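Local coordinates for RNA pseudouridylate synthase domain-containing protein 1 (Homo sapiens, PDB 5VBB) that probably isomerises uridine to pseudouridine in RNA, as a human member of the RluA family of pseudouridine synthases, at residues A[98-103]-A[163-168]; A[207-212]-A[227-232]. All blocks are in the same frame, centred on the assembly; numbering follows the deposited sequence.

Interaction 1 of 2, residues A[98-103]-A[163-168]; sequences AYLALL and KVLLKP
Tyr99 and Leu166 pair through both backbone polar groups, Tyr99 N to Leu166 O at 2.8 Å and Leu166 N to Tyr99 O at 2.7 Å. Ala101 and Val164 form the second hydrogen-bonded pair of this antiparallel ladder, whose strand directions differ by 149°. On the face carrying these four residues, Ala101 CB touches both Val164 CG2, at 3.9 Å, and Leu166 CD1. Val164 CG2 lies between its own backbone N and carbonyl carbon and also meets Leu103 CD1 at 3.8 Å, the two side chains crossing at about a right angle. The Tyr99 ring, with CG beside the backbone N (chi1 -62°), presents its CD1-CE1 side to Pro168, CE1 lying 3.8 Å from CG of the proline. Leu166 O lies at the ring edge, in its plane. On the other face, Leu165 CD1 lies 4.0 Å from both Ala98 CB and Leu100 CD2. Leu102 CD2 packs on Lys163 CB at 3.7 Å; the extended lysine carries NZ onward to Asp228 and the carbonyl of Phe230. Helix 175-182 covers the Tyr99 face, and helix 247-256 touches Leu100 and Leu165 on the other. Paired amides and largely apolar side chains thus imply a buried core ladder of the synthase domain, with Tyr99 about 7 Å, side chain to side chain, from Asp67, the probable catalytic aspartate.

Interaction 2 of 2, residues A[207-212]-A[227-232]; sequences MLHAFY and PDPFLP
His209 and Pro229 make the CH-pi part of this contact: Pro229 CD stands 3.8 Å from the imidazole centroid, 20° off the ring normal, displaced toward the rim above CD2. The histidine CG is anti to its backbone N (chi1 180°), on a CA-CB bond directed at the 227-232 loop. Apolar and sulfur contacts gather around Phe230. Phe230 CZ meets the backbone of Met207, 3.4 Å from Met207 C, while CE2 of the same ring touches His209 CB at 3.7 Å. Met207 SD approaches Phe230 CE1 at 3.8 Å, an oblique Met-aromatic contact. Pro229 CG lies over the centre of the Phe230 ring, 3.7 Å above its plane, so the proline packs against both aromatic rings.

Polar bonds brace the loop and anchor the histidine. Phe230 N donates to Asp228 OD1 at 3.0 Å, from above the carboxylate plane, closing an Asx turn; the other carboxylate oxygen is taken by Lys163. His209 ND1 is hydrogen-bonded to Ser71 OG and NE2 to OG1 of Thr226, the residue directly preceding the loop segment, so both ring nitrogens are engaged and the ring's rotation is restrained. An alanine in place of His209 would probably leave Ser71 and Thr226 without these partners and open a gap beside Pro229. The chemistry implies that the direct contact between loop and strand 208-216 is mainly apolar packing, with polar tethers at Thr226 and Lys163 beside it and the Asx turn bracing the backbone from Asp228 to Phe230.

In the fold
Of the four segments, 98-103 comes first; 59 residues, 31 of them in strands and none helical, separate it from 163-168, where interaction 1 closes. After helix 175-182, interaction 2 opens at 207-212 and closes at 227-232, spanning the hairpin of strands 208-216 and 221-225. The two loops therefore follow in series, neither nested nor crossed, yet their centres are 8 Å apart. Strand 96-104 lies between 159-168 and 208-216 in the same antiparallel sheet, and Leu100 N probably bonds to His209 O. The salt bridge from Lys163 NZ to Asp228 OD2, 2.6 Å, adds a second link, tying the loop after strand 221-225 to strand 159-168.

Interaction 1 of 2, residues A[98-103]-A[163-168]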
ATOM      1  N   ALA A  98      -4.864   5.217   1.297  1.00 31.21           N
ATOM      2  CA  ALA A  98      -3.776   5.844   0.571  1.00 30.06           C
ATOM      3  C   ALA A  98      -2.470   5.188   0.964  1.00 33.77           C
ATOM      4  O   ALA A  98      -2.313   4.644   2.079  1.00 32.07           O
ATOM      5  CB  ALA A  98      -3.726   7.356   0.791  1.00 30.52           C
ATOM      6  N   TYR A  99      -1.539   5.188   0.026  1.00 32.54           N
ATOM      7  CA  TYR A  99      -0.253   4.544   0.195  1.00 31.98           C
ATOM      8  C   TYR A  99       0.828   5.496  -0.156  1.00 36.50           C
ATOM      9  O   TYR A  99       0.605   6.414  -0.938  1.00 33.51           O
ATOM     10  CB  TYR A  99      -0.119   3.352  -0.775  1.00 33.20           C
ATOM     11  CG  TYR A  99      -1.119   2.248  -0.591  1.00 35.17           C
ATOM     12  CD1 TYR A  99      -2.470   2.453  -0.856  1.00 37.19           C
ATOM     13  CD2 TYR A  99      -0.721   0.984  -0.151  1.00 37.00           C
ATOM     14  CE1 TYR A  99      -3.409   1.457  -0.626  1.00 40.35           C
ATOM     15  CE2 TYR A  99      -1.653  -0.039   0.031  1.00 39.05           C
ATOM     16  CZ  TYR A  99      -2.996   0.210  -0.202  1.00 42.41           C
ATOM     17  OH  TYR A  99      -3.933  -0.767  -0.112  1.00 40.83           O
ATOM     18  N   LEU A 100       2.027   5.216   0.339  1.00 33.76           N
ATOM     19  CA  LEU A 100       3.235   5.913  -0.046  1.00 33.30           C
ATOM     20  C   LEU A 100       4.071   4.922  -0.801  1.00 37.54           C
ATOM     21  O   LEU A 100       4.035   3.724  -0.490  1.00 37.04           O
ATOM     22  CB  LEU A 100       4.031   6.373   1.183  1.00 33.60           C
ATOM     23  CG  LEU A 100       3.371   7.421   2.040  1.00 37.73           C
ATOM     24  CD1 LEU A 100       4.129   7.625   3.310  1.00 36.78           C
ATOM     25  CD2 LEU A 100       3.221   8.751   1.298  1.00 40.62           C
ATOM     26  N   ALA A 101       4.918   5.422  -1.723  1.00 34.08           N
ATOM     27  CA  ALA A 101       5.826   4.565  -2.465  1.00 33.44           C
ATOM     28  C   ALA A 101       6.992   5.321  -2.988  1.00 38.09           C
ATOM     29  O   ALA A 101       6.895   6.530  -3.186  1.00 37.53           O
ATOM     30  CB  ALA A 101       5.103   3.908  -3.634  1.00 34.26           C
ATOM     31  N   LEU A 102       8.110   4.595  -3.236  1.00 34.94           N
ATOM     32  CA  LEU A 102       9.259   5.109  -3.926  1.00 34.38           C
ATOM     33  C   LEU A 102       9.226   4.369  -5.250  1.00 38.13           C
ATOM     34  O   LEU A 102       9.269   3.158  -5.253  1.00 38.74           O
ATOM     35  CB  LEU A 102      10.561   4.860  -3.217  1.00 34.85           C
ATOM     36  CG  LEU A 102      10.754   5.572  -1.884  1.00 39.22           C
ATOM     37  CD1 LEU A 102      12.029   5.126  -1.216  1.00 40.37           C
ATOM     38  CD2 LEU A 102      10.735   7.043  -2.051  1.00 38.25           C
ATOM     39  N   LEU A 103       9.086   5.103  -6.357  1.00 35.83           N
ATOM     40  CA  LEU A 103       8.963   4.549  -7.689  1.00 35.88           C
ATOM     41  C   LEU A 103      10.191   4.868  -8.527  1.00 39.70           C
ATOM     42  O   LEU A 103      10.745   5.951  -8.374  1.00 38.61           O
ATOM     43  CB  LEU A 103       7.756   5.199  -8.379  1.00 35.64           C
ATOM     44  CG  LEU A 103       6.385   5.030  -7.743  1.00 37.38           C
ATOM     45  CD1 LEU A 103       5.329   5.547  -8.696  1.00 36.51           C
ATOM     46  CD2 LEU A 103       6.119   3.568  -7.403  1.00 35.39           C
ATOM     47  N   LYS A 163       9.172   9.882  -4.922  1.00 34.56           N
ATOM     48  CA  LYS A 163       8.364   9.549  -3.771  1.00 34.50           C
ATOM     49  C   LYS A 163       6.934  10.008  -4.092  1.00 36.24           C
ATOM     50  O   LYS A 163       6.737  11.162  -4.488  1.00 34.41           O
ATOM     51  CB  LYS A 163       8.865  10.244  -2.513  1.00 36.87           C
ATOM     52  CG  LYS A 163       8.075   9.798  -1.295  1.00 33.24           C
ATOM     53  CD  LYS A 163       8.732  10.319  -0.049  1.00 36.02           C
ATOM     54  CE  LYS A 163       7.880  10.039   1.147  1.00 44.85           C
ATOM     55  NZ  LYS A 163       8.466  10.615   2.388  1.00 46.61           N
ATOM     56  N   VAL A 164       5.943   9.097  -3.966  1.00 34.50           N
ATOM     57  CA  VAL A 164       4.574   9.404  -4.345  1.00 33.78           C
ATOM     58  C   VAL A 164       3.575   9.024  -3.295  1.00 36.16           C
ATOM     59  O   VAL A 164       3.822   8.128  -2.486  1.00 33.75           O
ATOM     60  CB  VAL A 164       4.182   8.717  -5.683  1.00 37.58           C
ATOM     61  CG1 VAL A 164       5.164   9.054  -6.800  1.00 37.21           C
ATOM     62  CG2 VAL A 164       4.074   7.197  -5.516  1.00 37.29           C
ATOM     63  N   LEU A 165       2.386   9.646  -3.392  1.00 32.27           N
ATOM     64  CA  LEU A 165       1.203   9.289  -2.621  1.00 33.55           C
ATOM     65  C   LEU A 165       0.264   8.626  -3.645  1.00 36.02           C
ATOM     66  O   LEU A 165       0.033   9.193  -4.725  1.00 36.72           O
ATOM     67  CB  LEU A 165       0.551  10.534  -2.016  1.00 34.98           C
ATOM     68  CG  LEU A 165      -0.740  10.352  -1.179  1.00 39.66           C
ATOM     69  CD1 LEU A 165      -0.480   9.551   0.052  1.00 41.86           C
ATOM     70  CD2 LEU A 165      -1.272  11.667  -0.749  1.00 45.54           C
ATOM     71  N   LEU A 166      -0.280   7.452  -3.317  1.00 31.84           N
ATOM     72  CA  LEU A 166      -1.187   6.715  -4.193  1.00 31.53           C
ATOM     73  C   LEU A 166      -2.501   6.525  -3.531  1.00 33.85           C
ATOM     74  O   LEU A 166      -2.544   6.015  -2.415  1.00 33.41           O
ATOM     75  CB  LEU A 166      -0.612   5.353  -4.542  1.00 32.04           C
ATOM     76  CG  LEU A 166       0.736   5.391  -5.277  1.00 36.30           C
ATOM     77  CD1 LEU A 166       1.455   4.107  -5.146  1.00 36.03           C
ATOM     78  CD2 LEU A 166       0.572   5.786  -6.711  1.00 35.53           C
ATOM     79  N   LYS A 167      -3.591   6.915  -4.191  1.00 33.78           N
ATOM     80  CA  LYS A 167      -4.929   6.718  -3.638  1.00 33.09           C
ATOM     81  C   LYS A 167      -5.710   5.856  -4.619  1.00 37.20           C
ATOM     82  O   LYS A 167      -6.131   6.336  -5.676  1.00 37.82           O
ATOM     83  CB  LYS A 167      -5.610   8.053  -3.410  1.00 36.29           C
ATOM     84  CG  LYS A 167      -6.925   7.934  -2.636  1.00 48.35           C
ATOM     85  CD  LYS A 167      -7.656   9.235  -2.637  1.00 60.31           C
ATOM     86  CE  LYS A 167      -9.032   9.091  -2.073  1.00 61.78           C
ATOM     87  NZ  LYS A 167      -9.760  10.378  -2.116  1.00 85.26           N
ATOM     88  N   PRO A 168      -5.861   4.560  -4.336  1.00 34.44           N
ATOM     89  CA  PRO A 168      -6.679   3.741  -5.231  1.00 35.57           C
ATOM     90  C   PRO A 168      -8.162   3.967  -4.954  1.00 40.10           C
ATOM     91  O   PRO A 168      -8.543   4.073  -3.797  1.00 40.50           O
ATOM     92  CB  PRO A 168      -6.296   2.320  -4.867  1.00 37.93           C
ATOM     93  CG  PRO A 168      -5.868   2.363  -3.417  1.00 40.62           C
ATOM     94  CD  PRO A 168      -5.426   3.803  -3.145  1.00 36.14           C
TER

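Interaction 2 of 2, residues A[207-212]-A[227-232]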
ATOM      1  N   MET A 207       9.356  -0.835  -1.744  1.00 34.44           N
ATOM      2  CA  MET A 207       8.969   0.483  -1.223  1.00 33.26           C
ATOM      3  C   MET A 207       7.487   0.855  -1.490  1.00 34.53           C
ATOM      4  O   MET A 207       7.193   1.824  -2.178  1.00 32.17           O
ATOM      5  CB  MET A 207       9.894   1.563  -1.807  1.00 35.38           C
ATOM      6  CG  MET A 207      11.381   1.251  -1.666  1.00 38.10           C
ATOM      7  SD  MET A 207      11.914   1.011   0.052  1.00 39.80           S
ATOM      8  CE  MET A 207      13.605   0.437  -0.214  1.00 38.31           C
ATOM      9  N   LEU A 208       6.574   0.127  -0.863  1.00 31.83           N
ATOM     10  CA  LEU A 208       5.141   0.384  -0.912  1.00 32.61           C
ATOM     11  C   LEU A 208       4.664   0.227   0.506  1.00 37.08           C
ATOM     12  O   LEU A 208       5.044  -0.737   1.146  1.00 36.12           O
ATOM     13  CB  LEU A 208       4.419  -0.583  -1.885  1.00 31.85           C
ATOM     14  CG  LEU A 208       2.915  -0.375  -2.053  1.00 35.28           C
ATOM     15  CD1 LEU A 208       2.615   1.007  -2.655  1.00 35.69           C
ATOM     16  CD2 LEU A 208       2.331  -1.408  -3.000  1.00 35.95           C
ATOM     17  N   HIS A 209       3.885   1.210   1.011  1.00 33.09           N
ATOM     18  CA  HIS A 209       3.453   1.285   2.382  1.00 32.30           C
ATOM     19  C   HIS A 209       2.011   1.774   2.451  1.00 35.58           C
ATOM     20  O   HIS A 209       1.693   2.809   1.863  1.00 32.27           O
ATOM     21  CB  HIS A 209       4.342   2.313   3.105  1.00 33.84           C
ATOM     22  CG  HIS A 209       4.001   2.503   4.549  1.00 37.09           C
ATOM     23  ND1 HIS A 209       4.223   1.497   5.483  1.00 39.13           N
ATOM     24  CD2 HIS A 209       3.450   3.578   5.181  1.00 37.99           C
ATOM     25  CE1 HIS A 209       3.806   1.985   6.643  1.00 38.85           C
ATOM     26  NE2 HIS A 209       3.350   3.242   6.510  1.00 38.35           N
ATOM     27  N   ALA A 210       1.158   1.048   3.148  1.00 32.84           N
ATOM     28  CA  ALA A 210      -0.249   1.450   3.325  1.00 32.02           C
ATOM     29  C   ALA A 210      -0.242   2.478   4.430  1.00 36.91           C
ATOM     30  O   ALA A 210      -0.051   2.160   5.591  1.00 37.92           O
ATOM     31  CB  ALA A 210      -1.098   0.234   3.678  1.00 31.99           C
ATOM     32  N   PHE A 211      -0.439   3.721   4.056  1.00 33.88           N
ATOM     33  CA  PHE A 211      -0.260   4.879   4.917  1.00 34.59           C
ATOM     34  C   PHE A 211      -1.517   5.350   5.610  1.00 34.91           C
ATOM     35  O   PHE A 211      -1.511   5.506   6.821  1.00 37.07           O
ATOM     36  CB  PHE A 211       0.305   5.997   4.023  1.00 38.18           C
ATOM     37  CG  PHE A 211       0.494   7.351   4.641  1.00 40.93           C
ATOM     38  CD1 PHE A 211       1.417   7.540   5.666  1.00 45.70           C
ATOM     39  CD2 PHE A 211      -0.080   8.469   4.063  1.00 43.62           C
ATOM     40  CE1 PHE A 211       1.742   8.827   6.104  1.00 46.53           C
ATOM     41  CE2 PHE A 211       0.169   9.729   4.563  1.00 48.41           C
ATOM     42  CZ  PHE A 211       1.120   9.913   5.537  1.00 46.11           C
ATOM     43  N   TYR A 212      -2.595   5.553   4.871  1.00 32.20           N
ATOM     44  CA  TYR A 212      -3.826   6.114   5.373  1.00 32.45           C
ATOM     45  C   TYR A 212      -4.940   5.093   5.210  1.00 34.50           C
ATOM     46  O   TYR A 212      -5.021   4.426   4.180  1.00 32.93           O
ATOM     47  CB  TYR A 212      -4.141   7.414   4.624  1.00 34.45           C
ATOM     48  CG  TYR A 212      -5.428   8.057   5.083  1.00 33.57           C
ATOM     49  CD1 TYR A 212      -5.467   8.851   6.226  1.00 35.72           C
ATOM     50  CD2 TYR A 212      -6.614   7.866   4.381  1.00 34.23           C
ATOM     51  CE1 TYR A 212      -6.677   9.351   6.713  1.00 37.79           C
ATOM     52  CE2 TYR A 212      -7.813   8.401   4.832  1.00 35.04           C
ATOM     53  CZ  TYR A 212      -7.840   9.171   5.974  1.00 36.71           C
ATOM     54  OH  TYR A 212      -9.056   9.682   6.350  1.00 39.01           O
ATOM     55  N   PRO A 227       3.112   6.394  10.608  1.00 47.31           N
ATOM     56  CA  PRO A 227       4.354   7.111  10.306  1.00 46.73           C
ATOM     57  C   PRO A 227       4.856   6.795   8.897  1.00 46.08           C
ATOM     58  O   PRO A 227       4.608   5.714   8.356  1.00 45.30           O
ATOM     59  CB  PRO A 227       5.349   6.554  11.333  1.00 49.86           C
ATOM     60  CG  PRO A 227       4.522   6.014  12.427  1.00 55.73           C
ATOM     61  CD  PRO A 227       3.305   5.462  11.738  1.00 50.92           C
ATOM     62  N   ASP A 228       5.531   7.758   8.302  1.00 40.21           N
ATOM     63  CA  ASP A 228       6.101   7.647   6.951  1.00 37.77           C
ATOM     64  C   ASP A 228       7.465   6.930   7.052  1.00 39.57           C
ATOM     65  O   ASP A 228       8.373   7.485   7.666  1.00 39.71           O
ATOM     66  CB  ASP A 228       6.279   9.047   6.391  1.00 38.30           C
ATOM     67  CG  ASP A 228       6.990   9.152   5.065  1.00 42.25           C
ATOM     68  OD1 ASP A 228       7.309   8.095   4.470  1.00 38.55           O
ATOM     69  OD2 ASP A 228       7.181  10.278   4.603  1.00 40.50           O
ATOM     70  N   PRO A 229       7.656   5.741   6.445  1.00 36.40           N
ATOM     71  CA  PRO A 229       8.950   5.057   6.559  1.00 37.34           C
ATOM     72  C   PRO A 229      10.001   5.475   5.543  1.00 40.54           C
ATOM     73  O   PRO A 229      11.155   5.072   5.670  1.00 39.76           O
ATOM     74  CB  PRO A 229       8.561   3.597   6.305  1.00 39.78           C
ATOM     75  CG  PRO A 229       7.484   3.713   5.263  1.00 42.16           C
ATOM     76  CD  PRO A 229       6.701   4.930   5.659  1.00 38.74           C
ATOM     77  N   PHE A 230       9.617   6.221   4.513  1.00 36.06           N
ATOM     78  CA  PHE A 230      10.508   6.574   3.405  1.00 36.36           C
ATOM     79  C   PHE A 230      11.079   7.940   3.637  1.00 40.28           C
ATOM     80  O   PHE A 230      10.807   8.873   2.905  1.00 39.71           O
ATOM     81  CB  PHE A 230       9.746   6.457   2.079  1.00 36.70           C
ATOM     82  CG  PHE A 230       9.093   5.092   1.880  1.00 36.79           C
ATOM     83  CD1 PHE A 230       9.777   3.915   2.185  1.00 40.12           C
ATOM     84  CD2 PHE A 230       7.801   4.987   1.386  1.00 36.71           C
ATOM     85  CE1 PHE A 230       9.158   2.663   2.026  1.00 41.05           C
ATOM     86  CE2 PHE A 230       7.201   3.738   1.196  1.00 37.75           C
ATOM     87  CZ  PHE A 230       7.905   2.588   1.440  1.00 37.66           C
ATOM     88  N   LEU A 231      11.918   8.028   4.679  1.00 40.14           N
ATOM     89  CA  LEU A 231      12.574   9.261   5.084  1.00 41.86           C
ATOM     90  C   LEU A 231      14.083   9.069   5.118  1.00 43.29           C
ATOM     91  O   LEU A 231      14.534   8.033   5.586  1.00 43.15           O
ATOM     92  CB  LEU A 231      12.132   9.636   6.496  1.00 42.50           C
ATOM     93  CG  LEU A 231      10.660  10.004   6.680  1.00 47.14           C
ATOM     94  CD1 LEU A 231      10.338  10.152   8.164  1.00 49.44           C
ATOM     95  CD2 LEU A 231      10.322  11.287   5.944  1.00 48.95           C
ATOM     96  N   PRO A 232      14.880  10.083   4.766  1.00 41.54           N
ATOM     97  CA  PRO A 232      16.349   9.942   4.917  1.00 43.97           C
ATOM     98  C   PRO A 232      16.814   9.597   6.346  1.00 50.40           C
ATOM     99  O   PRO A 232      17.837   8.918   6.483  1.00 51.71           O
ATOM    100  CB  PRO A 232      16.892  11.303   4.480  1.00 46.18           C
ATOM    101  CG  PRO A 232      15.776  12.186   4.378  1.00 50.07           C
ATOM    102  CD  PRO A 232      14.525  11.403   4.225  1.00 43.63           C
TER